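Local coordinates for DUF115 domain-containing protein (Magnetospirillum magneticum AMB-1, PDB 5MU5), which probably transfers a sugar to flagellin as a Maf glycosyltransferase and is involved in the formation of bacterial flagella, at residues His78-Ala83 / Ser226-Asp231; Gly132-Ile137 / Phe213-Ser218; His148-Asn153 / Arg193-Ala198. One frame throughout, in Å; residues are numbered along the deposited sequence.

From the N terminus, the chain passes through residues 78-83, which open the widest loop, then 132-137 at the N-terminal end of helix 134-142, and then strand 146-150 with residues 148-153. The segments then pair in reverse order: 193-198 closes interaction 3, 213-218 closes interaction 2 and 226-231 closes interaction 1. The three loops are therefore concentric, and none crosses another. All belong to the Maf N-terminal domain, where interactions 2 and 3 tie helices 134-142 and 188-202 to its four-stranded parallel sheet, and interaction 1 ties a loop to helix 219-235. Interactions 1 and 3 are joined by the Asp231-Arg196 salt bridge. Interactions 2 and 3 meet through Tyr216 and Glu151, a probable hydrogen bond.

Interaction 1: His78-Ala83 / Ser226-Asp231; sequences HRISAA and SEFMRD
Ile80 reaches from the loop to helix 219-235 with the end of its side chain, and CD1 does most of the touching. This methyl lies 3.7 Å from Met229 CA, against the helix backbone itself. It is also 4.0 Å from Met229 CG and 4.1 Å from Phe228 CE2, so it lies between the root of the Met229 side chain and the ring of Phe228. With CG1 beside the backbone N and anti to the carbonyl carbon (chi1 -63°), the longer branch of Ile80 is the one presented to the helix. The side chains of Ile80 and Phe228 cross at nearly a right angle, whereas those of Ile80 and Met229 run past each other in opposite directions. Both Ile80 and Phe228 are buried. The sheet behind them belongs to a Rossmann-like domain with strand order 3-2-1-4. Leu212 of its edge strand 211-214 is touched by Ile80, Phe228 and Met229 alike, and the loop runs beside that strand, with backbone hydrogen bonds linking Ile80 to Trp209 and Thr210. Packing is looser at Met229, which remains partly exposed. Its chain bends at chi3 (81°) and brings CE to 4.0 Å from Arg79 O, a sparse contact with a carbonyl. The Arg79 side chain turns away from the helix: its guanidinium is buried in a salt bridge with Asp142, hydrogen bonds to backbone carbonyls including that of Trp209, and a cation-pi contact with the Trp209 ring. Farther along, the loop turns toward solvent, Ala82 being poorly ordered and Ala83 exposed.

Interaction 2: Gly132-Ile137 / Phe213-Ser218; sequences GYQLPI and FVAYNS
Gln134, near the N-terminal end of helix 134-142, meets Phe213 and Ala215 at the end of strand 211-214 with successive parts of its side chain. CB points toward the strand and lies 3.6 Å from Phe213 CE2. Because chi1 (66°) sets CG between the backbone N and the carbonyl carbon, the next methylene stays against the same ring, with CG 3.7 Å from Phe213 CE2 and 3.9 Å from Phe213 CD2. The chain then bends at chi2 (-79°) and the amide leaves the ring for Ala215, whose CB is 4.0 Å from Gln134 CD. At the tip, NE2 comes to 3.4 Å from Ala215 CB and donates a hydrogen bond to the Leu129 carbonyl. The amide plane is only 18° from that of the Phe213 ring. In this Rossmann-like domain, helix 134-142 belongs to the connection between strands 123-127 and 146-150, and the contact seats this end of the helix against the neighbouring edge strand. Helix 61-71 also reaches this part of the sheet, Phe213 touching Ile65. The glutamine thus combines an aliphatic stem for apolar packing with an amide nitrogen that ties this end of the helix to the loop after strand 123-127, while the other amide atom, OE1, is buried without a polar partner in the model, a probable energetic cost.

Interaction 3: His148-Asn153 / Arg193-Ala198; sequences HIVEPN and RQLRSA
His148 and Val150 project from strand 146-150 onto Leu195 and Ala198 of helix 188-202, a helix-on-sheet layer of the Rossmann-like domain. The helix runs antiparallel to the strand, the short axes lying 9.7 Å apart at 173°, as expected where helices return the chain between parallel strands. The rotation of His148 (chi1 -45°) sets CG beside the backbone N, and its ring extends to Ala198, with ND1 3.6 Å from Ala198 CB. Two hydrogen bonds fix that ring in the buried interface, ND1 with Asn181 and NE2 with His123, one from each neighbouring strand. Lower on the side chain, His148 CB is 4.2 Å from Leu195 CD2. Val150 has CG1 anti to the backbone N (chi1 178°), which leaves CG2 for the helix, 3.9 Å from Leu195 CG. This methyl meets the fork of the leucine, lying near both CD1 and CD2, and the two side chains cross at about a right angle. Past the strand, the buried Glu151 carboxylate organises the turn. OE1 receives the backbone N-H groups of Leu129 and Gly130, while OE2 probably hydrogen-bonds to Tyr216 OH and uses its anti lone pair to accept Asn153 N at 2.9 Å.

Interaction 1: His78-Ala83 / Ser226-Asp231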
loop_
_atom_site.group_PDB
_atom_site.type_symbol
_atom_site.label_atom_id
_atom_site.label_comp_id
_atom_site.label_asym_id
_atom_site.label_seq_id
_atom_site.Cartn_x
_atom_site.Cartn_y
_atom_site.Cartn_z
ATOM N N HIS A 78 16.893 18.811 8.704
ATOM C CA HIS A 78 16.011 19.237 7.607
ATOM C C HIS A 78 15.969 18.215 6.449
ATOM O O HIS A 78 15.861 18.583 5.282
ATOM C CB HIS A 78 16.508 20.606 7.107
ATOM C CG HIS A 78 16.859 21.549 8.221
ATOM N ND1 HIS A 78 15.911 22.068 9.081
ATOM C CD2 HIS A 78 18.056 22.021 8.650
ATOM C CE1 HIS A 78 16.507 22.837 9.974
ATOM N NE2 HIS A 78 17.807 22.829 9.733
ATOM N N ARG A 79 16.065 16.938 6.810
ATOM C CA ARG A 79 16.148 15.833 5.879
ATOM C C ARG A 79 15.433 14.613 6.432
ATOM O O ARG A 79 15.335 14.446 7.646
ATOM C CB ARG A 79 17.618 15.426 5.718
ATOM C CG ARG A 79 18.529 16.486 5.132
ATOM C CD ARG A 79 18.410 16.519 3.629
ATOM N NE ARG A 79 19.326 17.488 3.058
ATOM C CZ ARG A 79 19.555 17.631 1.759
ATOM N NH1 ARG A 79 18.970 16.851 0.884
ATOM N NH2 ARG A 79 20.400 18.534 1.330
ATOM N N ILE A 80 14.965 13.755 5.537
ATOM C CA ILE A 80 14.538 12.418 5.913
ATOM C C ILE A 80 15.828 11.602 6.065
ATOM O O ILE A 80 16.711 11.698 5.221
ATOM C CB ILE A 80 13.652 11.782 4.817
ATOM C CG1 ILE A 80 12.354 12.580 4.609
ATOM C CG2 ILE A 80 13.326 10.335 5.128
ATOM C CD1 ILE A 80 11.466 12.714 5.825
ATOM N N SER A 81 15.939 10.829 7.144
ATOM C CA SER A 81 17.053 9.890 7.364
ATOM C C SER A 81 16.496 8.495 7.633
ATOM O O SER A 81 16.364 8.085 8.799
ATOM C CB SER A 81 17.912 10.307 8.549
ATOM O OG SER A 81 18.419 11.613 8.344
ATOM N N ALA A 82 16.186 7.769 6.556
ATOM C CA ALA A 82 15.630 6.403 6.650
ATOM C C ALA A 82 16.691 5.302 6.498
ATOM O O ALA A 82 17.113 5.016 5.378
ATOM C CB ALA A 82 14.531 6.214 5.604
ATOM N N ALA A 83 17.103 4.678 7.608
ATOM C CA ALA A 83 18.050 3.542 7.553
ATOM C C ALA A 83 17.382 2.364 6.815
ATOM O O ALA A 83 16.155 2.266 6.810
ATOM C CB ALA A 83 18.502 3.133 8.948
ATOM N N SER A 226 6.196 17.605 10.044
ATOM C CA SER A 226 6.331 16.535 11.047
ATOM C C SER A 226 5.619 15.274 10.599
ATOM O O SER A 226 6.142 14.180 10.743
ATOM C CB SER A 226 5.728 16.932 12.388
ATOM O OG SER A 226 6.466 17.975 12.937
ATOM N N GLU A 227 4.402 15.428 10.096
ATOM C CA GLU A 227 3.643 14.287 9.651
ATOM C C GLU A 227 4.387 13.627 8.506
ATOM O O GLU A 227 4.582 12.439 8.521
ATOM C CB GLU A 227 2.238 14.686 9.232
ATOM C CG GLU A 227 1.381 13.500 8.814
ATOM C CD GLU A 227 -0.092 13.848 8.677
ATOM O OE1 GLU A 227 -0.431 15.053 8.809
ATOM O OE2 GLU A 227 -0.909 12.915 8.430
ATOM N N PHE A 228 4.839 14.394 7.528
ATOM C CA PHE A 228 5.551 13.784 6.419
ATOM C C PHE A 228 6.812 13.008 6.884
ATOM O O PHE A 228 7.060 11.906 6.416
ATOM C CB PHE A 228 5.873 14.817 5.350
ATOM C CG PHE A 228 6.626 14.247 4.193
ATOM C CD1 PHE A 228 5.958 13.524 3.225
ATOM C CD2 PHE A 228 7.999 14.414 4.085
ATOM C CE1 PHE A 228 6.643 12.986 2.159
ATOM C CE2 PHE A 228 8.694 13.875 3.018
ATOM C CZ PHE A 228 8.013 13.157 2.050
ATOM N N MET A 229 7.556 13.556 7.839
ATOM C CA MET A 229 8.747 12.889 8.394
ATOM C C MET A 229 8.475 11.541 9.036
ATOM O O MET A 229 9.309 10.643 8.953
ATOM C CB MET A 229 9.427 13.767 9.429
ATOM C CG MET A 229 10.053 15.003 8.826
ATOM S SD MET A 229 10.818 16.067 10.051
ATOM C CE MET A 229 12.390 15.200 10.239
ATOM N N ARG A 230 7.339 11.420 9.708
ATOM C CA ARG A 230 6.889 10.141 10.244
ATOM C C ARG A 230 6.382 9.223 9.118
ATOM O O ARG A 230 6.657 8.028 9.115
ATOM C CB ARG A 230 5.800 10.362 11.309
ATOM C CG ARG A 230 6.330 11.041 12.574
ATOM C CD ARG A 230 5.295 11.110 13.688
ATOM N NE ARG A 230 4.026 11.593 13.162
ATOM C CZ ARG A 230 3.626 12.862 13.146
ATOM N NH1 ARG A 230 4.360 13.840 13.670
ATOM N NH2 ARG A 230 2.452 13.157 12.609
ATOM N N ASP A 231 5.667 9.798 8.157
ATOM C CA ASP A 231 5.086 9.061 7.016
ATOM C C ASP A 231 6.098 8.550 5.980
ATOM O O ASP A 231 5.826 7.572 5.276
ATOM C CB ASP A 231 4.130 9.970 6.204
ATOM C CG ASP A 231 2.777 10.223 6.877
ATOM O OD1 ASP A 231 2.445 9.562 7.887
ATOM O OD2 ASP A 231 2.034 11.093 6.343
#

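Interaction 2: Gly132-Ile137 / Phe213-Ser218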
loop_
_atom_site.group_PDB
_atom_site.type_symbol
_atom_site.label_atom_id
_atom_site.label_comp_id
_atom_site.label_asym_id
_atom_site.label_seq_id
_atom_site.Cartn_x
_atom_site.Cartn_y
_atom_site.Cartn_z
ATOM N N GLY A 132 8.665 32.225 -3.392
ATOM C CA GLY A 132 9.627 31.300 -3.973
ATOM C C GLY A 132 11.071 31.728 -3.994
ATOM O O GLY A 132 11.875 31.141 -4.708
ATOM N N TYR A 133 11.421 32.740 -3.209
ATOM C CA TYR A 133 12.815 33.180 -3.100
ATOM C C TYR A 133 13.779 32.026 -2.706
ATOM O O TYR A 133 14.929 32.004 -3.124
ATOM C CB TYR A 133 12.927 34.318 -2.082
ATOM C CG TYR A 133 12.221 35.602 -2.477
ATOM C CD1 TYR A 133 12.467 36.193 -3.713
ATOM C CD2 TYR A 133 11.345 36.243 -1.605
ATOM C CE1 TYR A 133 11.849 37.371 -4.084
ATOM C CE2 TYR A 133 10.724 37.429 -1.961
ATOM C CZ TYR A 133 10.980 37.986 -3.212
ATOM O OH TYR A 133 10.384 39.161 -3.611
ATOM N N GLN A 134 13.307 31.065 -1.922
ATOM C CA GLN A 134 14.141 29.920 -1.536
ATOM C C GLN A 134 14.495 28.971 -2.681
ATOM O O GLN A 134 15.571 28.380 -2.670
ATOM C CB GLN A 134 13.488 29.111 -0.385
ATOM C CG GLN A 134 12.167 28.392 -0.699
ATOM C CD GLN A 134 10.939 29.305 -0.695
ATOM O OE1 GLN A 134 11.050 30.506 -0.488
ATOM N NE2 GLN A 134 9.771 28.732 -0.926
ATOM N N LEU A 135 13.616 28.845 -3.674
ATOM C CA LEU A 135 13.766 27.826 -4.747
ATOM C C LEU A 135 15.073 27.781 -5.522
ATOM O O LEU A 135 15.685 26.733 -5.604
ATOM C CB LEU A 135 12.604 27.883 -5.748
ATOM C CG LEU A 135 11.281 27.309 -5.274
ATOM C CD1 LEU A 135 10.255 27.461 -6.386
ATOM C CD2 LEU A 135 11.405 25.850 -4.865
ATOM N N PRO A 136 15.492 28.900 -6.119
ATOM C CA PRO A 136 16.761 28.843 -6.825
ATOM C C PRO A 136 17.847 28.185 -5.993
ATOM O O PRO A 136 18.539 27.307 -6.480
ATOM C CB PRO A 136 17.108 30.316 -7.052
ATOM C CG PRO A 136 15.817 31.053 -6.999
ATOM C CD PRO A 136 14.865 30.238 -6.179
ATOM N N ILE A 137 17.973 28.595 -4.737
ATOM C CA ILE A 137 19.030 28.090 -3.849
ATOM C C ILE A 137 18.897 26.592 -3.541
ATOM O O ILE A 137 19.866 25.855 -3.649
ATOM C CB ILE A 137 19.082 28.889 -2.523
ATOM C CG1 ILE A 137 19.424 30.357 -2.804
ATOM C CG2 ILE A 137 20.118 28.288 -1.568
ATOM C CD1 ILE A 137 19.145 31.306 -1.652
ATOM N N PHE A 213 11.670 21.774 3.618
ATOM C CA PHE A 213 11.812 23.214 3.793
ATOM C C PHE A 213 10.456 23.892 3.970
ATOM O O PHE A 213 9.544 23.689 3.178
ATOM C CB PHE A 213 12.544 23.825 2.601
ATOM C CG PHE A 213 13.065 25.194 2.866
ATOM C CD1 PHE A 213 14.326 25.368 3.430
ATOM C CD2 PHE A 213 12.292 26.320 2.575
ATOM C CE1 PHE A 213 14.804 26.645 3.710
ATOM C CE2 PHE A 213 12.771 27.597 2.846
ATOM C CZ PHE A 213 14.024 27.763 3.418
ATOM N N VAL A 214 10.348 24.707 5.013
ATOM C CA VAL A 214 9.134 25.406 5.339
ATOM C C VAL A 214 9.360 26.845 4.889
ATOM O O VAL A 214 10.270 27.505 5.368
ATOM C CB VAL A 214 8.831 25.294 6.851
ATOM C CG1 VAL A 214 7.699 26.226 7.260
ATOM C CG2 VAL A 214 8.489 23.848 7.219
ATOM N N ALA A 215 8.539 27.324 3.953
ATOM C CA ALA A 215 8.758 28.647 3.340
ATOM C C ALA A 215 8.420 29.843 4.220
ATOM O O ALA A 215 9.020 30.882 4.075
ATOM C CB ALA A 215 8.011 28.754 2.013
ATOM N N TYR A 216 7.432 29.711 5.085
ATOM C CA TYR A 216 7.039 30.776 5.980
ATOM C C TYR A 216 6.426 30.114 7.193
ATOM O O TYR A 216 6.231 28.883 7.202
ATOM C CB TYR A 216 6.067 31.747 5.309
ATOM C CG TYR A 216 4.866 31.101 4.638
ATOM C CD1 TYR A 216 3.704 30.828 5.352
ATOM C CD2 TYR A 216 4.885 30.791 3.289
ATOM C CE1 TYR A 216 2.600 30.253 4.745
ATOM C CE2 TYR A 216 3.793 30.203 2.676
ATOM C CZ TYR A 216 2.650 29.943 3.409
ATOM O OH TYR A 216 1.563 29.378 2.807
ATOM N N ASN A 217 6.155 30.904 8.225
ATOM C CA ASN A 217 5.642 30.358 9.482
ATOM C C ASN A 217 4.169 30.078 9.416
ATOM O O ASN A 217 3.378 30.934 9.017
ATOM C CB ASN A 217 5.933 31.284 10.660
ATOM C CG ASN A 217 7.346 31.132 11.179
ATOM O OD1 ASN A 217 8.039 30.132 10.903
ATOM N ND2 ASN A 217 7.788 32.128 11.937
ATOM N N SER A 218 3.810 28.867 9.820
ATOM C CA SER A 218 2.445 28.414 9.764
ATOM C C SER A 218 2.330 27.186 10.615
ATOM O O SER A 218 3.030 26.232 10.379
ATOM C CB SER A 218 2.076 28.033 8.322
ATOM O OG SER A 218 0.889 27.271 8.308
#

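Interaction 3: His148-Asn153 / Arg193-Ala198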
loop_
_atom_site.group_PDB
_atom_site.type_symbol
_atom_site.label_atom_id
_atom_site.label_comp_id
_atom_site.label_asym_id
_atom_site.label_seq_id
_atom_site.Cartn_x
_atom_site.Cartn_y
_atom_site.Cartn_z
ATOM N N HIS A 148 8.067 18.809 -4.916
ATOM C CA HIS A 148 6.716 18.795 -4.401
ATOM C C HIS A 148 6.518 20.034 -3.550
ATOM O O HIS A 148 7.180 20.244 -2.530
ATOM C CB HIS A 148 6.528 17.527 -3.589
ATOM C CG HIS A 148 7.076 16.317 -4.264
ATOM N ND1 HIS A 148 6.454 15.735 -5.343
ATOM C CD2 HIS A 148 8.198 15.594 -4.044
ATOM C CE1 HIS A 148 7.159 14.697 -5.753
ATOM N NE2 HIS A 148 8.231 14.603 -4.989
ATOM N N ILE A 149 5.589 20.859 -3.975
ATOM C CA ILE A 149 5.388 22.118 -3.326
ATOM C C ILE A 149 3.981 22.149 -2.792
ATOM O O ILE A 149 3.030 21.924 -3.510
ATOM C CB ILE A 149 5.618 23.256 -4.323
ATOM C CG1 ILE A 149 7.051 23.166 -4.866
ATOM C CG2 ILE A 149 5.346 24.599 -3.657
ATOM C CD1 ILE A 149 7.346 24.092 -6.029
ATOM N N VAL A 150 3.869 22.425 -1.505
ATOM C CA VAL A 150 2.594 22.554 -0.878
ATOM C C VAL A 150 2.421 24.032 -0.664
ATOM O O VAL A 150 3.291 24.663 -0.093
ATOM C CB VAL A 150 2.583 21.842 0.477
ATOM C CG1 VAL A 150 1.246 22.031 1.171
ATOM C CG2 VAL A 150 2.902 20.377 0.282
ATOM N N GLU A 151 1.322 24.596 -1.150
ATOM C CA GLU A 151 1.068 26.015 -0.926
ATOM C C GLU A 151 -0.400 26.188 -0.674
ATOM O O GLU A 151 -1.191 26.146 -1.614
ATOM C CB GLU A 151 1.514 26.845 -2.109
ATOM C CG GLU A 151 1.205 28.330 -1.954
ATOM C CD GLU A 151 1.662 28.888 -0.616
ATOM O OE1 GLU A 151 2.841 29.274 -0.486
ATOM O OE2 GLU A 151 0.826 28.973 0.297
ATOM N N PRO A 152 -0.783 26.345 0.607
ATOM C CA PRO A 152 -2.189 26.501 0.990
ATOM C C PRO A 152 -2.866 27.751 0.436
ATOM O O PRO A 152 -4.084 27.791 0.309
ATOM C CB PRO A 152 -2.116 26.632 2.511
ATOM C CG PRO A 152 -0.851 25.948 2.881
ATOM C CD PRO A 152 0.095 26.286 1.788
ATOM N N ASN A 153 -2.075 28.779 0.166
ATOM C CA ASN A 153 -2.623 30.049 -0.291
ATOM C C ASN A 153 -2.318 30.223 -1.773
ATOM O O ASN A 153 -1.177 30.454 -2.158
ATOM C CB ASN A 153 -2.052 31.184 0.550
ATOM C CG ASN A 153 -2.767 32.506 0.310
ATOM O OD1 ASN A 153 -3.333 32.738 -0.749
ATOM N ND2 ASN A 153 -2.728 33.380 1.296
ATOM N N ARG A 193 -2.279 13.449 2.634
ATOM C CA ARG A 193 -2.625 12.492 1.575
ATOM C C ARG A 193 -1.959 12.785 0.238
ATOM O O ARG A 193 -1.538 11.873 -0.475
ATOM C CB ARG A 193 -4.147 12.429 1.339
ATOM C CG ARG A 193 -4.901 11.671 2.413
ATOM C CD ARG A 193 -6.273 11.171 1.964
ATOM N NE ARG A 193 -6.664 10.024 2.790
ATOM C CZ ARG A 193 -7.231 10.087 3.999
ATOM N NH1 ARG A 193 -7.518 11.256 4.566
ATOM N NH2 ARG A 193 -7.518 8.961 4.647
ATOM N N GLN A 194 -1.895 14.063 -0.109
ATOM C CA GLN A 194 -1.387 14.481 -1.420
ATOM C C GLN A 194 0.107 14.369 -1.488
ATOM O O GLN A 194 0.642 14.002 -2.519
ATOM C CB GLN A 194 -1.763 15.914 -1.675
ATOM C CG GLN A 194 -3.247 16.153 -1.689
ATOM C CD GLN A 194 -3.780 15.980 -3.049
ATOM O OE1 GLN A 194 -4.031 14.858 -3.483
ATOM N NE2 GLN A 194 -3.926 17.093 -3.765
ATOM N N LEU A 195 0.777 14.722 -0.390
ATOM C CA LEU A 195 2.227 14.583 -0.291
ATOM C C LEU A 195 2.625 13.125 -0.400
ATOM O O LEU A 195 3.522 12.781 -1.171
ATOM C CB LEU A 195 2.754 15.138 1.025
ATOM C CG LEU A 195 3.227 16.576 0.999
ATOM C CD1 LEU A 195 3.684 16.977 2.396
ATOM C CD2 LEU A 195 4.350 16.697 -0.037
ATOM N N ARG A 196 1.935 12.275 0.357
ATOM C CA ARG A 196 2.185 10.833 0.309
ATOM C C ARG A 196 1.999 10.335 -1.101
ATOM O O ARG A 196 2.822 9.618 -1.617
ATOM C CB ARG A 196 1.269 10.055 1.271
ATOM C CG ARG A 196 1.614 10.263 2.739
ATOM C CD ARG A 196 1.022 9.194 3.644
ATOM N NE ARG A 196 -0.442 9.238 3.733
ATOM C CZ ARG A 196 -1.144 9.856 4.684
ATOM N NH1 ARG A 196 -0.551 10.551 5.637
ATOM N NH2 ARG A 196 -2.465 9.799 4.661
ATOM N N SER A 197 0.928 10.766 -1.735
ATOM C CA SER A 197 0.624 10.355 -3.094
ATOM C C SER A 197 1.652 10.890 -4.112
ATOM O O SER A 197 2.027 10.214 -5.073
ATOM C CB SER A 197 -0.779 10.830 -3.439
ATOM O OG SER A 197 -1.043 10.588 -4.796
ATOM N N ALA A 198 2.113 12.107 -3.895
ATOM C CA ALA A 198 3.124 12.703 -4.791
ATOM C C ALA A 198 4.429 11.914 -4.752
ATOM O O ALA A 198 5.004 11.638 -5.782
ATOM C CB ALA A 198 3.377 14.141 -4.392
#